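Local coordinates for protein agmatinase (Deinococcus radiodurans, PDB 1WOH) that probably hydrolyses agmatine to putrescine and urea, as a manganese-dependent enzyme of the arginase (ureohydrolase) family, at residues L34-F38 with D85-P89; R45-A51 with E274-L279; H97-T101 with Y125-A130; V134-V140 with P219-Y225; P203-V207 with D247-Q253. All coordinates share one frame; numbering follows the deposited sequence.

Interaction 1: residues L34-F38 with D85-P89; sequences LGVPF and DVILP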
# COMPACT_ATOMS: atom_id res chain seq x y z
N LEU A 34 1.12 10.62 27.69
CA LEU A 34 2.56 10.42 27.63
C LEU A 34 2.79 9.26 26.68
O LEU A 34 2.17 8.20 26.83
CB LEU A 34 3.14 10.07 29.01
CG LEU A 34 4.64 9.76 28.99
CD1 LEU A 34 5.42 11.04 28.74
CD2 LEU A 34 5.07 9.14 30.31
N GLY A 35 3.66 9.47 25.70
CA GLY A 35 3.92 8.41 24.73
C GLY A 35 5.17 7.62 25.02
O GLY A 35 6.14 8.15 25.59
N VAL A 36 5.15 6.35 24.63
CA VAL A 36 6.28 5.44 24.82
C VAL A 36 6.47 4.69 23.50
O VAL A 36 5.99 3.57 23.34
CB VAL A 36 6.00 4.43 25.95
CG1 VAL A 36 7.27 3.64 26.25
CG2 VAL A 36 5.50 5.16 27.20
N PRO A 37 7.18 5.32 22.53
CA PRO A 37 7.45 4.77 21.20
C PRO A 37 8.52 3.68 21.22
O PRO A 37 9.58 3.82 20.61
CB PRO A 37 7.87 6.00 20.40
CG PRO A 37 8.62 6.80 21.42
CD PRO A 37 7.76 6.67 22.67
N PHE A 38 8.19 2.59 21.91
CA PHE A 38 9.09 1.46 22.09
C PHE A 38 8.44 0.20 21.54
O PHE A 38 7.38 -0.20 22.01
CB PHE A 38 9.35 1.31 23.59
CG PHE A 38 10.28 0.19 23.96
CD1 PHE A 38 11.63 0.44 24.19
CD2 PHE A 38 9.80 -1.11 24.12
CE1 PHE A 38 12.49 -0.59 24.59
CE2 PHE A 38 10.66 -2.15 24.52
CZ PHE A 38 12.00 -1.88 24.76
N ASP A 85 6.75 12.49 24.58
CA ASP A 85 7.19 11.10 24.66
C ASP A 85 8.39 10.92 25.57
O ASP A 85 9.20 11.83 25.75
CB ASP A 85 7.62 10.57 23.29
CG ASP A 85 6.48 10.43 22.31
OD1 ASP A 85 5.30 10.47 22.72
OD2 ASP A 85 6.77 10.27 21.10
N VAL A 86 8.50 9.72 26.14
CA VAL A 86 9.64 9.39 26.97
C VAL A 86 10.82 9.39 25.99
O VAL A 86 10.69 8.92 24.85
CB VAL A 86 9.48 7.97 27.59
CG1 VAL A 86 10.69 7.61 28.44
CG2 VAL A 86 8.20 7.91 28.42
N ILE A 87 11.96 9.93 26.40
CA ILE A 87 13.14 9.95 25.54
C ILE A 87 13.81 8.59 25.69
O ILE A 87 14.43 8.30 26.71
CB ILE A 87 14.13 11.05 25.93
CG1 ILE A 87 13.47 12.42 25.75
CG2 ILE A 87 15.39 10.95 25.07
CD1 ILE A 87 14.34 13.58 26.17
N LEU A 88 13.66 7.77 24.66
CA LEU A 88 14.20 6.43 24.69
C LEU A 88 15.56 6.29 24.02
O LEU A 88 15.85 6.99 23.04
CB LEU A 88 13.23 5.48 23.99
CG LEU A 88 11.82 5.45 24.57
CD1 LEU A 88 10.89 4.71 23.61
CD2 LEU A 88 11.84 4.78 25.93
N PRO A 89 16.40 5.40 24.55
CA PRO A 89 17.72 5.19 23.96
C PRO A 89 17.49 4.13 22.88
O PRO A 89 16.36 3.69 22.70
CB PRO A 89 18.52 4.61 25.11
CG PRO A 89 17.49 3.74 25.79
CD PRO A 89 16.25 4.64 25.80

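Interaction 2: residues R45-A51 with E274-L279; sequences RPGARFA and ELAPNL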
# COMPACT_ATOMS: atom_id res chain seq x y z
N ARG A 45 5.80 -8.59 14.15
CA ARG A 45 5.84 -7.43 13.25
C ARG A 45 5.94 -6.06 13.93
O ARG A 45 5.02 -5.62 14.61
CB ARG A 45 4.59 -7.47 12.35
CG ARG A 45 4.45 -8.77 11.56
CD ARG A 45 3.23 -8.77 10.65
NE ARG A 45 1.97 -8.71 11.39
CZ ARG A 45 0.78 -8.56 10.82
NH1 ARG A 45 0.69 -8.46 9.49
NH2 ARG A 45 -0.32 -8.49 11.56
N PRO A 46 7.06 -5.33 13.71
CA PRO A 46 7.27 -4.01 14.31
C PRO A 46 6.37 -2.93 13.74
O PRO A 46 5.72 -3.12 12.71
CB PRO A 46 8.74 -3.70 14.00
CG PRO A 46 9.31 -4.97 13.42
CD PRO A 46 8.15 -5.66 12.78
N GLY A 47 6.34 -1.78 14.41
CA GLY A 47 5.53 -0.67 13.93
C GLY A 47 4.88 0.10 15.06
O GLY A 47 4.51 1.26 14.88
N ALA A 48 4.73 -0.54 16.21
CA ALA A 48 4.10 0.11 17.35
C ALA A 48 4.88 1.34 17.83
O ALA A 48 4.35 2.14 18.60
CB ALA A 48 3.91 -0.89 18.50
N ARG A 49 6.12 1.50 17.38
CA ARG A 49 6.89 2.67 17.80
C ARG A 49 6.27 3.92 17.18
O ARG A 49 6.49 5.03 17.66
CB ARG A 49 8.35 2.56 17.36
CG ARG A 49 8.55 2.51 15.86
CD ARG A 49 9.64 1.50 15.52
NE ARG A 49 10.97 2.08 15.59
CZ ARG A 49 12.08 1.38 15.80
NH1 ARG A 49 12.03 0.06 15.98
NH2 ARG A 49 13.25 2.00 15.81
N PHE A 50 5.48 3.72 16.13
CA PHE A 50 4.82 4.83 15.44
C PHE A 50 3.40 5.07 15.96
O PHE A 50 2.73 6.00 15.53
CB PHE A 50 4.72 4.54 13.94
CG PHE A 50 6.03 4.17 13.29
CD1 PHE A 50 7.10 5.06 13.29
CD2 PHE A 50 6.18 2.94 12.64
CE1 PHE A 50 8.31 4.73 12.65
CE2 PHE A 50 7.37 2.60 12.01
CZ PHE A 50 8.44 3.50 12.01
N ALA A 51 2.94 4.22 16.88
CA ALA A 51 1.59 4.34 17.40
C ALA A 51 1.29 5.62 18.18
O ALA A 51 0.24 6.22 18.00
CB ALA A 51 1.24 3.13 18.24
N GLU A 274 0.25 -1.83 21.55
CA GLU A 274 0.32 -2.73 20.40
C GLU A 274 -0.33 -2.28 19.09
O GLU A 274 -0.52 -3.08 18.18
CB GLU A 274 -0.23 -4.11 20.81
CG GLU A 274 0.62 -4.84 21.86
CD GLU A 274 1.88 -5.50 21.29
OE1 GLU A 274 1.90 -5.79 20.07
OE2 GLU A 274 2.83 -5.75 22.06
N LEU A 275 -0.67 -1.00 18.99
CA LEU A 275 -1.24 -0.50 17.74
C LEU A 275 -0.08 -0.41 16.74
O LEU A 275 0.99 0.11 17.09
CB LEU A 275 -1.82 0.90 17.96
CG LEU A 275 -2.93 1.49 17.08
CD1 LEU A 275 -2.73 3.00 17.00
CD2 LEU A 275 -2.93 0.88 15.70
N ALA A 276 -0.27 -0.92 15.53
CA ALA A 276 0.76 -0.85 14.48
C ALA A 276 0.11 -0.17 13.28
O ALA A 276 -0.49 -0.83 12.43
CB ALA A 276 1.22 -2.25 14.09
N PRO A 277 0.22 1.16 13.19
CA PRO A 277 -0.37 1.95 12.10
C PRO A 277 0.08 1.52 10.71
O PRO A 277 -0.67 1.61 9.74
CB PRO A 277 0.08 3.38 12.41
CG PRO A 277 0.33 3.36 13.89
CD PRO A 277 0.99 2.03 14.10
N ASN A 278 1.33 1.07 10.63
CA ASN A 278 1.92 0.63 9.37
C ASN A 278 1.27 -0.63 8.83
O ASN A 278 1.46 -0.97 7.65
CB ASN A 278 3.41 0.39 9.57
CG ASN A 278 3.69 -0.57 10.70
OD1 ASN A 278 3.16 -0.42 11.80
ND2 ASN A 278 4.53 -1.58 10.44
N LEU A 279 0.53 -1.33 9.68
CA LEU A 279 -0.13 -2.56 9.27
C LEU A 279 -1.60 -2.38 8.91
O LEU A 279 -2.31 -3.36 8.66
CB LEU A 279 0.01 -3.62 10.36
CG LEU A 279 1.45 -4.06 10.63
CD1 LEU A 279 1.48 -5.07 11.76
CD2 LEU A 279 2.05 -4.67 9.37

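Interaction 3: residues H97-T101 with Y125-A130; sequences HDRIT and YPLLRA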
# COMPACT_ATOMS: atom_id res chain seq x y z
N HIS A 97 13.39 1.20 30.35
CA HIS A 97 12.43 0.96 31.42
C HIS A 97 12.52 2.03 32.52
O HIS A 97 11.50 2.55 32.97
CB HIS A 97 12.67 -0.42 32.06
CG HIS A 97 12.41 -1.57 31.14
ND1 HIS A 97 12.80 -2.86 31.43
CD2 HIS A 97 11.79 -1.63 29.93
CE1 HIS A 97 12.44 -3.66 30.45
NE2 HIS A 97 11.82 -2.94 29.52
N ASP A 98 13.74 2.34 32.94
CA ASP A 98 13.90 3.33 33.99
C ASP A 98 13.39 4.70 33.55
O ASP A 98 12.77 5.41 34.34
CB ASP A 98 15.37 3.42 34.42
CG ASP A 98 15.85 2.14 35.09
OD1 ASP A 98 15.00 1.35 35.55
OD2 ASP A 98 17.08 1.92 35.16
N ARG A 99 13.63 5.06 32.30
CA ARG A 99 13.17 6.35 31.81
C ARG A 99 11.64 6.41 31.72
O ARG A 99 11.04 7.45 32.00
CB ARG A 99 13.79 6.67 30.46
CG ARG A 99 15.26 7.02 30.58
CD ARG A 99 15.77 7.70 29.34
NE ARG A 99 17.22 7.88 29.39
CZ ARG A 99 17.97 8.06 28.32
NH1 ARG A 99 17.40 8.09 27.12
NH2 ARG A 99 19.28 8.21 28.43
N ILE A 100 11.03 5.29 31.34
CA ILE A 100 9.58 5.21 31.22
C ILE A 100 8.93 5.36 32.60
O ILE A 100 7.95 6.10 32.76
CB ILE A 100 9.15 3.86 30.59
CG1 ILE A 100 9.65 3.81 29.14
CG2 ILE A 100 7.64 3.71 30.64
CD1 ILE A 100 9.58 2.43 28.51
N THR A 101 9.47 4.66 33.59
CA THR A 101 8.93 4.74 34.95
C THR A 101 9.07 6.14 35.53
O THR A 101 8.14 6.66 36.16
CB THR A 101 9.66 3.76 35.89
OG1 THR A 101 9.47 2.42 35.43
CG2 THR A 101 9.10 3.88 37.32
N TYR A 125 4.93 -2.76 31.87
CA TYR A 125 5.70 -3.06 33.07
C TYR A 125 6.30 -1.79 33.68
O TYR A 125 5.98 -1.45 34.82
CB TYR A 125 6.79 -4.10 32.76
CG TYR A 125 7.89 -4.18 33.80
CD1 TYR A 125 7.58 -4.20 35.16
CD2 TYR A 125 9.23 -4.24 33.43
CE1 TYR A 125 8.59 -4.26 36.13
CE2 TYR A 125 10.25 -4.31 34.39
CZ TYR A 125 9.92 -4.32 35.74
OH TYR A 125 10.92 -4.36 36.69
N PRO A 126 7.16 -1.06 32.94
CA PRO A 126 7.72 0.15 33.54
C PRO A 126 6.69 1.22 33.87
O PRO A 126 6.87 2.01 34.80
CB PRO A 126 8.76 0.61 32.50
CG PRO A 126 8.24 0.04 31.21
CD PRO A 126 7.76 -1.33 31.62
N LEU A 127 5.59 1.25 33.11
CA LEU A 127 4.51 2.20 33.37
C LEU A 127 3.92 1.88 34.74
O LEU A 127 3.76 2.77 35.59
CB LEU A 127 3.42 2.04 32.30
CG LEU A 127 3.17 3.10 31.23
CD1 LEU A 127 4.36 4.00 31.04
CD2 LEU A 127 2.78 2.39 29.93
N LEU A 128 3.60 0.61 34.96
CA LEU A 128 3.01 0.20 36.23
C LEU A 128 3.90 0.45 37.44
O LEU A 128 3.40 0.70 38.53
CB LEU A 128 2.60 -1.28 36.17
CG LEU A 128 1.28 -1.52 35.42
CD1 LEU A 128 1.07 -3.00 35.14
CD2 LEU A 128 0.14 -0.95 36.27
N ARG A 129 5.22 0.41 37.25
CA ARG A 129 6.12 0.65 38.38
C ARG A 129 5.88 2.03 38.98
O ARG A 129 6.23 2.28 40.14
CB ARG A 129 7.59 0.53 37.96
CG ARG A 129 8.02 -0.87 37.57
CD ARG A 129 9.55 -1.02 37.56
NE ARG A 129 10.20 -0.10 36.63
CZ ARG A 129 11.49 -0.17 36.31
NH1 ARG A 129 12.26 -1.12 36.84
NH2 ARG A 129 12.01 0.70 35.46
N ALA A 130 5.27 2.92 38.21
CA ALA A 130 5.00 4.27 38.69
C ALA A 130 3.78 4.34 39.61
O ALA A 130 3.45 5.40 40.13
CB ALA A 130 4.81 5.22 37.52
O HOH W 1 14.94 -1.28 35.65

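Interaction 4: residues V134-V140 with P219-Y225; sequences VPDLHVV and PRGQNVY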
# COMPACT_ATOMS: atom_id res chain seq x y z
N VAL A 134 -0.11 2.87 45.01
CA VAL A 134 -1.56 2.66 44.92
C VAL A 134 -1.95 1.38 45.66
O VAL A 134 -1.59 0.28 45.25
CB VAL A 134 -2.02 2.56 43.44
CG1 VAL A 134 -3.52 2.30 43.38
CG2 VAL A 134 -1.67 3.84 42.70
N PRO A 135 -2.71 1.52 46.75
CA PRO A 135 -3.14 0.36 47.54
C PRO A 135 -4.04 -0.62 46.78
O PRO A 135 -4.98 -0.21 46.09
CB PRO A 135 -3.84 0.99 48.74
CG PRO A 135 -4.41 2.24 48.16
CD PRO A 135 -3.28 2.76 47.31
N ASP A 136 -3.73 -1.91 46.92
CA ASP A 136 -4.50 -2.97 46.28
C ASP A 136 -4.80 -2.66 44.82
O ASP A 136 -5.94 -2.75 44.38
CB ASP A 136 -5.80 -3.21 47.04
CG ASP A 136 -5.57 -3.70 48.45
OD1 ASP A 136 -4.95 -4.77 48.61
OD2 ASP A 136 -6.01 -3.02 49.40
N LEU A 137 -3.76 -2.29 44.09
CA LEU A 137 -3.91 -1.96 42.68
C LEU A 137 -4.45 -3.15 41.88
O LEU A 137 -3.95 -4.28 41.99
CB LEU A 137 -2.57 -1.52 42.10
CG LEU A 137 -2.52 -1.27 40.59
CD1 LEU A 137 -3.43 -0.10 40.25
CD2 LEU A 137 -1.08 -0.99 40.13
N HIS A 138 -5.49 -2.87 41.09
CA HIS A 138 -6.11 -3.87 40.24
C HIS A 138 -5.89 -3.46 38.79
O HIS A 138 -5.87 -2.27 38.48
CB HIS A 138 -7.63 -3.94 40.47
CG HIS A 138 -8.02 -4.64 41.73
ND1 HIS A 138 -8.89 -5.71 41.73
CD2 HIS A 138 -7.69 -4.42 43.02
CE1 HIS A 138 -9.08 -6.12 42.98
NE2 HIS A 138 -8.36 -5.36 43.78
N VAL A 139 -5.70 -4.43 37.91
CA VAL A 139 -5.54 -4.12 36.50
C VAL A 139 -6.64 -4.81 35.72
O VAL A 139 -6.92 -5.99 35.93
CB VAL A 139 -4.19 -4.62 35.91
CG1 VAL A 139 -4.19 -4.46 34.37
CG2 VAL A 139 -3.04 -3.81 36.50
N VAL A 140 -7.30 -4.04 34.85
CA VAL A 140 -8.34 -4.59 33.98
C VAL A 140 -7.64 -4.56 32.63
O VAL A 140 -7.33 -3.50 32.09
CB VAL A 140 -9.61 -3.71 33.95
CG1 VAL A 140 -10.53 -4.17 32.83
CG2 VAL A 140 -10.34 -3.82 35.29
N PRO A 219 -14.02 -5.82 38.68
CA PRO A 219 -13.81 -5.28 40.02
C PRO A 219 -14.78 -4.17 40.42
O PRO A 219 -15.37 -3.51 39.56
CB PRO A 219 -12.36 -4.79 39.97
CG PRO A 219 -12.18 -4.43 38.52
CD PRO A 219 -12.85 -5.57 37.82
N ARG A 220 -14.95 -3.98 41.72
CA ARG A 220 -15.85 -2.95 42.23
C ARG A 220 -15.24 -2.23 43.43
O ARG A 220 -14.75 -2.87 44.36
CB ARG A 220 -17.19 -3.58 42.63
CG ARG A 220 -17.94 -4.17 41.46
CD ARG A 220 -19.25 -4.82 41.89
NE ARG A 220 -20.05 -5.22 40.74
CZ ARG A 220 -19.67 -6.11 39.83
NH1 ARG A 220 -18.48 -6.70 39.92
NH2 ARG A 220 -20.47 -6.42 38.81
N GLY A 221 -15.27 -0.90 43.39
CA GLY A 221 -14.74 -0.09 44.47
C GLY A 221 -13.23 -0.19 44.63
O GLY A 221 -12.69 0.11 45.70
N GLN A 222 -12.55 -0.60 43.56
CA GLN A 222 -11.10 -0.77 43.57
C GLN A 222 -10.36 0.34 42.84
O GLN A 222 -10.96 1.16 42.16
CB GLN A 222 -10.75 -2.10 42.91
CG GLN A 222 -11.51 -3.29 43.44
CD GLN A 222 -10.98 -3.76 44.78
OE1 GLN A 222 -10.39 -3.00 45.54
NE2 GLN A 222 -11.20 -5.03 45.08
N ASN A 223 -9.04 0.37 43.01
CA ASN A 223 -8.20 1.33 42.30
C ASN A 223 -7.84 0.53 41.07
O ASN A 223 -7.17 -0.50 41.17
CB ASN A 223 -6.94 1.67 43.09
CG ASN A 223 -7.22 2.54 44.29
OD1 ASN A 223 -7.94 3.53 44.18
ND2 ASN A 223 -6.64 2.18 45.43
N VAL A 224 -8.29 0.99 39.91
CA VAL A 224 -8.06 0.27 38.67
C VAL A 224 -7.21 0.97 37.61
O VAL A 224 -7.36 2.17 37.36
CB VAL A 224 -9.42 -0.12 38.03
CG1 VAL A 224 -9.21 -0.71 36.63
CG2 VAL A 224 -10.14 -1.11 38.93
N TYR A 225 -6.31 0.20 37.02
CA TYR A 225 -5.46 0.66 35.93
C TYR A 225 -5.98 -0.12 34.73
O TYR A 225 -6.14 -1.35 34.81
CB TYR A 225 -4.00 0.27 36.20
CG TYR A 225 -3.04 0.59 35.09
CD1 TYR A 225 -2.24 1.74 35.13
CD2 TYR A 225 -2.88 -0.27 34.01
CE1 TYR A 225 -1.31 2.01 34.13
CE2 TYR A 225 -1.95 -0.01 33.00
CZ TYR A 225 -1.17 1.13 33.07
OH TYR A 225 -0.23 1.37 32.09
O HOH W 2 -8.09 -1.23 45.21

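Interaction 5: residues P203-V207 with D247-Q253; sequences PMDDV and DGLTYAQ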
# COMPACT_ATOMS: atom_id res chain seq x y z
N PRO A 203 -12.02 -15.69 28.92
CA PRO A 203 -11.84 -15.97 27.49
C PRO A 203 -12.87 -15.20 26.66
O PRO A 203 -13.95 -14.88 27.16
CB PRO A 203 -12.06 -17.48 27.40
CG PRO A 203 -11.70 -17.96 28.78
CD PRO A 203 -12.31 -16.92 29.67
N MET A 204 -12.53 -14.91 25.41
CA MET A 204 -13.45 -14.18 24.53
C MET A 204 -14.76 -14.96 24.38
O MET A 204 -15.83 -14.37 24.25
CB MET A 204 -12.81 -13.98 23.15
CG MET A 204 -13.67 -13.21 22.16
SD MET A 204 -14.03 -11.53 22.69
CE MET A 204 -15.69 -11.35 22.04
N ASP A 205 -14.68 -16.29 24.40
CA ASP A 205 -15.88 -17.12 24.28
C ASP A 205 -16.92 -16.80 25.35
O ASP A 205 -18.12 -16.92 25.10
CB ASP A 205 -15.52 -18.61 24.34
CG ASP A 205 -14.84 -19.10 23.08
OD1 ASP A 205 -15.35 -18.82 21.98
OD2 ASP A 205 -13.79 -19.77 23.19
N ASP A 206 -16.47 -16.42 26.54
CA ASP A 206 -17.38 -16.09 27.63
C ASP A 206 -18.06 -14.76 27.34
O ASP A 206 -19.24 -14.56 27.65
CB ASP A 206 -16.64 -16.00 28.96
CG ASP A 206 -16.08 -17.34 29.41
OD1 ASP A 206 -16.42 -18.37 28.79
OD2 ASP A 206 -15.32 -17.36 30.40
N VAL A 207 -17.30 -13.83 26.76
CA VAL A 207 -17.84 -12.53 26.41
C VAL A 207 -18.97 -12.73 25.40
O VAL A 207 -20.03 -12.10 25.50
CB VAL A 207 -16.76 -11.63 25.77
CG1 VAL A 207 -17.36 -10.32 25.31
CG2 VAL A 207 -15.65 -11.37 26.77
N ASP A 247 -11.89 -13.62 15.76
CA ASP A 247 -13.02 -13.61 16.68
C ASP A 247 -12.74 -12.89 17.99
O ASP A 247 -12.71 -13.51 19.05
CB ASP A 247 -13.45 -15.05 16.96
CG ASP A 247 -13.67 -15.84 15.69
OD1 ASP A 247 -14.55 -15.44 14.89
OD2 ASP A 247 -12.96 -16.85 15.49
N GLY A 248 -12.54 -11.58 17.91
CA GLY A 248 -12.27 -10.80 19.09
C GLY A 248 -13.41 -9.86 19.45
O GLY A 248 -14.54 -10.01 18.96
N LEU A 249 -13.11 -8.90 20.31
CA LEU A 249 -14.08 -7.92 20.77
C LEU A 249 -14.48 -6.94 19.69
O LEU A 249 -13.64 -6.49 18.92
CB LEU A 249 -13.48 -7.08 21.91
CG LEU A 249 -13.04 -7.77 23.19
CD1 LEU A 249 -12.23 -6.80 24.01
CD2 LEU A 249 -14.27 -8.24 23.97
N THR A 250 -15.76 -6.59 19.63
CA THR A 250 -16.16 -5.56 18.68
C THR A 250 -15.81 -4.30 19.48
O THR A 250 -15.52 -4.38 20.69
CB THR A 250 -17.69 -5.54 18.44
OG1 THR A 250 -18.35 -5.30 19.68
CG2 THR A 250 -18.16 -6.85 17.85
N TYR A 251 -15.82 -3.15 18.82
CA TYR A 251 -15.52 -1.91 19.52
C TYR A 251 -16.54 -1.74 20.66
O TYR A 251 -16.18 -1.40 21.78
CB TYR A 251 -15.62 -0.72 18.55
CG TYR A 251 -15.40 0.64 19.20
CD1 TYR A 251 -14.18 1.31 19.07
CD2 TYR A 251 -16.41 1.26 19.95
CE1 TYR A 251 -13.97 2.55 19.68
CE2 TYR A 251 -16.22 2.50 20.56
CZ TYR A 251 -14.99 3.14 20.43
OH TYR A 251 -14.78 4.36 21.03
N ALA A 252 -17.81 -2.01 20.36
CA ALA A 252 -18.87 -1.87 21.35
C ALA A 252 -18.67 -2.74 22.60
O ALA A 252 -18.89 -2.29 23.72
CB ALA A 252 -20.22 -2.17 20.71
N GLN A 253 -18.25 -3.98 22.40
CA GLN A 253 -18.04 -4.87 23.54
C GLN A 253 -16.88 -4.40 24.42
O GLN A 253 -16.99 -4.37 25.65
CB GLN A 253 -17.76 -6.29 23.06
CG GLN A 253 -18.91 -6.93 22.33
CD GLN A 253 -18.52 -8.26 21.76
OE1 GLN A 253 -17.47 -8.38 21.12
NE2 GLN A 253 -19.36 -9.28 21.97

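Interaction 1: residues L34-F38 with D85-P89
L88 points its CD1 methyl at the turn formed by P37 and F38, and this single branch does most of the packing at that end. L88 CD1 lies 3.8 Å from P37 CG, the two side chains crossing at a slant, and 3.7 Å from F38 CB, reaching the rim of the F38 ring near the ring plane. The leucine's CG stands opposite its own carbonyl carbon (chi1 -57°), which sends the branched end up to the turn. P37 is the centre of an inverse gamma turn, closed by a weak bond from F38 N to V36 O. These residues follow the neighbouring parallel strands 31-36 and 80-85, the latter an outermost strand of the eight-stranded sheet of the arginase fold, near the ends of both strands. The last bridge pairs G35 with D85, and V86 N donates to G35 O at 2.9 Å, almost straight. V86 carries the next layer through CG2, which meets L34 CD2 at 3.9 Å and V36 CG2 at 4.0 Å; the two valines lie side by side and point the same way. At G35 a side chain would collide with D85, whose OD1 comes within 3.2 Å of G35 CA. That carboxylate is held from elsewhere: R56 forms a salt bridge with OD1, and G11 N of a second subunit donates to OD2.

Interaction 2: residues R45-A51 with E274-L279
L279 and R45 bury the most surface where two loops of the arginase fold meet, one leading from strand 31-36 into helix 51-59, the other following strand 266-273. L279 sets its CD1 methyl over the centre of one face of the R45 guanidinium, 3.7 Å from R45 CZ. A bend at chi3 (-65°) turns that flat group broadside to the methyl, while its nitrogens bond elsewhere, NE to S242 O and NH1 to T282 O of a fourth subunit. A51 and N278 follow with 47 Å² each. A51 CB packs 3.8 Å from L275 CB. N278 ND2 donates to P46 O at 3.0 Å, the acceptor lying close to the amide plane, and N278 OD1 rests 3.2 Å from G47 CA, where a beta carbon would clash. A leucine in place of N278 would probably leave P46 O without this donor and let the loop at P46 and G47 shift. E274 OE2 accepts from the backbone N of H121, a manganese ligand of this enzyme, though no metal is bound to this chain in the model. L275 O, buried without a hydrogen-bond partner in the model, receives a CA-H...O contact from A48 CA at 3.1 Å.

Interaction 3: residues H97-T101 with Y125-A130
T101 OG1 is gripped by three hydrogen bonds from two groups: it donates to P126 O at 2.7 Å and accepts from both R129 NE (2.9 Å) and R129 NH2 (3.1 Å). The arginine comes side-on, two nitrogens converging on one oxygen that lies close to the guanidinium plane, and a bend at chi3 (-59°) brings this edge round to the threonine. R129 NH2 also makes a salt bridge with D98 OD1 at 3.1 Å, using the anti lone pair of the carboxylate and meeting it tilted from the guanidinium plane. A water donates to D98 OD1 and accepts from R129 NH1, linking the two again. A methionine in place of R129 would probably leave D98 without its charge partner across the contact and T101 OG1 without both its donors. Beside this network the edge of the Y125 ring is turned to the face of the H97 ring, a T-shaped pair with planes at 79°. The apolar flank is tight, I100 CG2 standing 3.3 Å from L127 CD1 with P126 CG nearby. The contact thus fastens helix 93-108 to the short helix 124-128, whose L127 and L128 reach Y225 on strand 223-229 and whose Y125 and L128 pack on helix 162-169.

Interaction 4: residues V134-V140 with P219-Y225
Neighbouring parallel strands 137-142 and 223-229 meet here inside the arginase-family sheet, away from its outermost strands, at the end where they enter it. Three backbone bonds set the register: H138 N to N223 O, Y225 N to H138 O and V140 N to Y225 O, each 2.9 Å long. The directions of the short strand segments differ by 41°, a marked local twist. On one face H138 and V224 lie together, and V140 CG2 meets V224 CG1 at 3.6 Å, with P219 CG 3.8 Å from the same V140 methyl. Q222 folds over the H138 ring: Q222 CG sits over the ring centre, 3.8 Å from the centroid, in a CH-pi contact, and the amide stacks beyond it with planes 30° apart. A bend at chi2 (-77°) doubles the glutamine back to reach this position. Toward the other face, L137 CD1 and V139 CG2 both pack against Y225 CB, and the tyrosine hydroxyl bonds D271 OD2. At the start of the pairing, N223 ND2 donates to P135 O at 3.0 Å, in the carbonyl plane on a lone pair of the acceptor, while V134 CG1 lies 3.5 Å from N223 CB. A water bonded to N223 N also reaches D136 O and Q222 OE1. Where the backbone ladder begins, the N223 amide and this water satisfy polar atoms that the strands do not yet pair; farther in, backbone bonds and aliphatic packing do the work.

Interaction 5: residues P203-V207 with D247-Q253
A capping box opens helix 251-264, and the turn leading into it receives the first residues of helix 204-209. T250 OG1 accepts from Q253 N at 3.0 Å while Q253 OE1 accepts from T250 N at 2.9 Å, the reciprocal pair that defines the box. Across from it, M204 carries the contact. With CG opposite the backbone N, chi1 (-179°) lays M204 CG 3.3 Å from D247 O, and the bends at chi2 and chi3 carry the sulfur and methyl in beside L249. M204 SD lies 3.5 Å from L249 CD2, the sulfur meeting one branch of the leucine. The terminal CE methyl of M204 goes further, to 3.6 Å from both G248 O and Q253 OE1, and the methionine meets Q253 at about a right angle. V207, one turn along its helix, adds V207 CG1 at 4.0 Å from L249 CD2 and equally far from Q253 NE2. All contacts between the segments are of van der Waals kind; G248 N bonds D234 OD2, and D247 OD1 accepts from A252 N of a fourth subunit. L249 lies about 8 Å, side chain to side chain, from D143, a manganese ligand of this enzyme. Q253 thus serves twice, its side chain closing the capping box at the N-terminus of helix 251-264 while M204 packs against that same side chain.

Interactions 1 and 4 both lie on the parallel sheet, the first, fully buried, at an outermost strand and the second inside the sheet, with centres about 25 Å apart; both combine backbone bonds with aliphatic packing. Interaction 3 joins two helices, one packed on interaction 1 and the other on interaction 4. Its charged network, open to solvent at D98, contrasts with interaction 5, also buried but joined by sulfur and methyl packing, on the far side of the chain's centre from interactions 1 and 3. Interaction 2, partly buried like interaction 4, touches interaction 1 through P37 and R49. Interactions 2 and 5 both touch the fourth subunit, whereas interaction 4 meets no other chain.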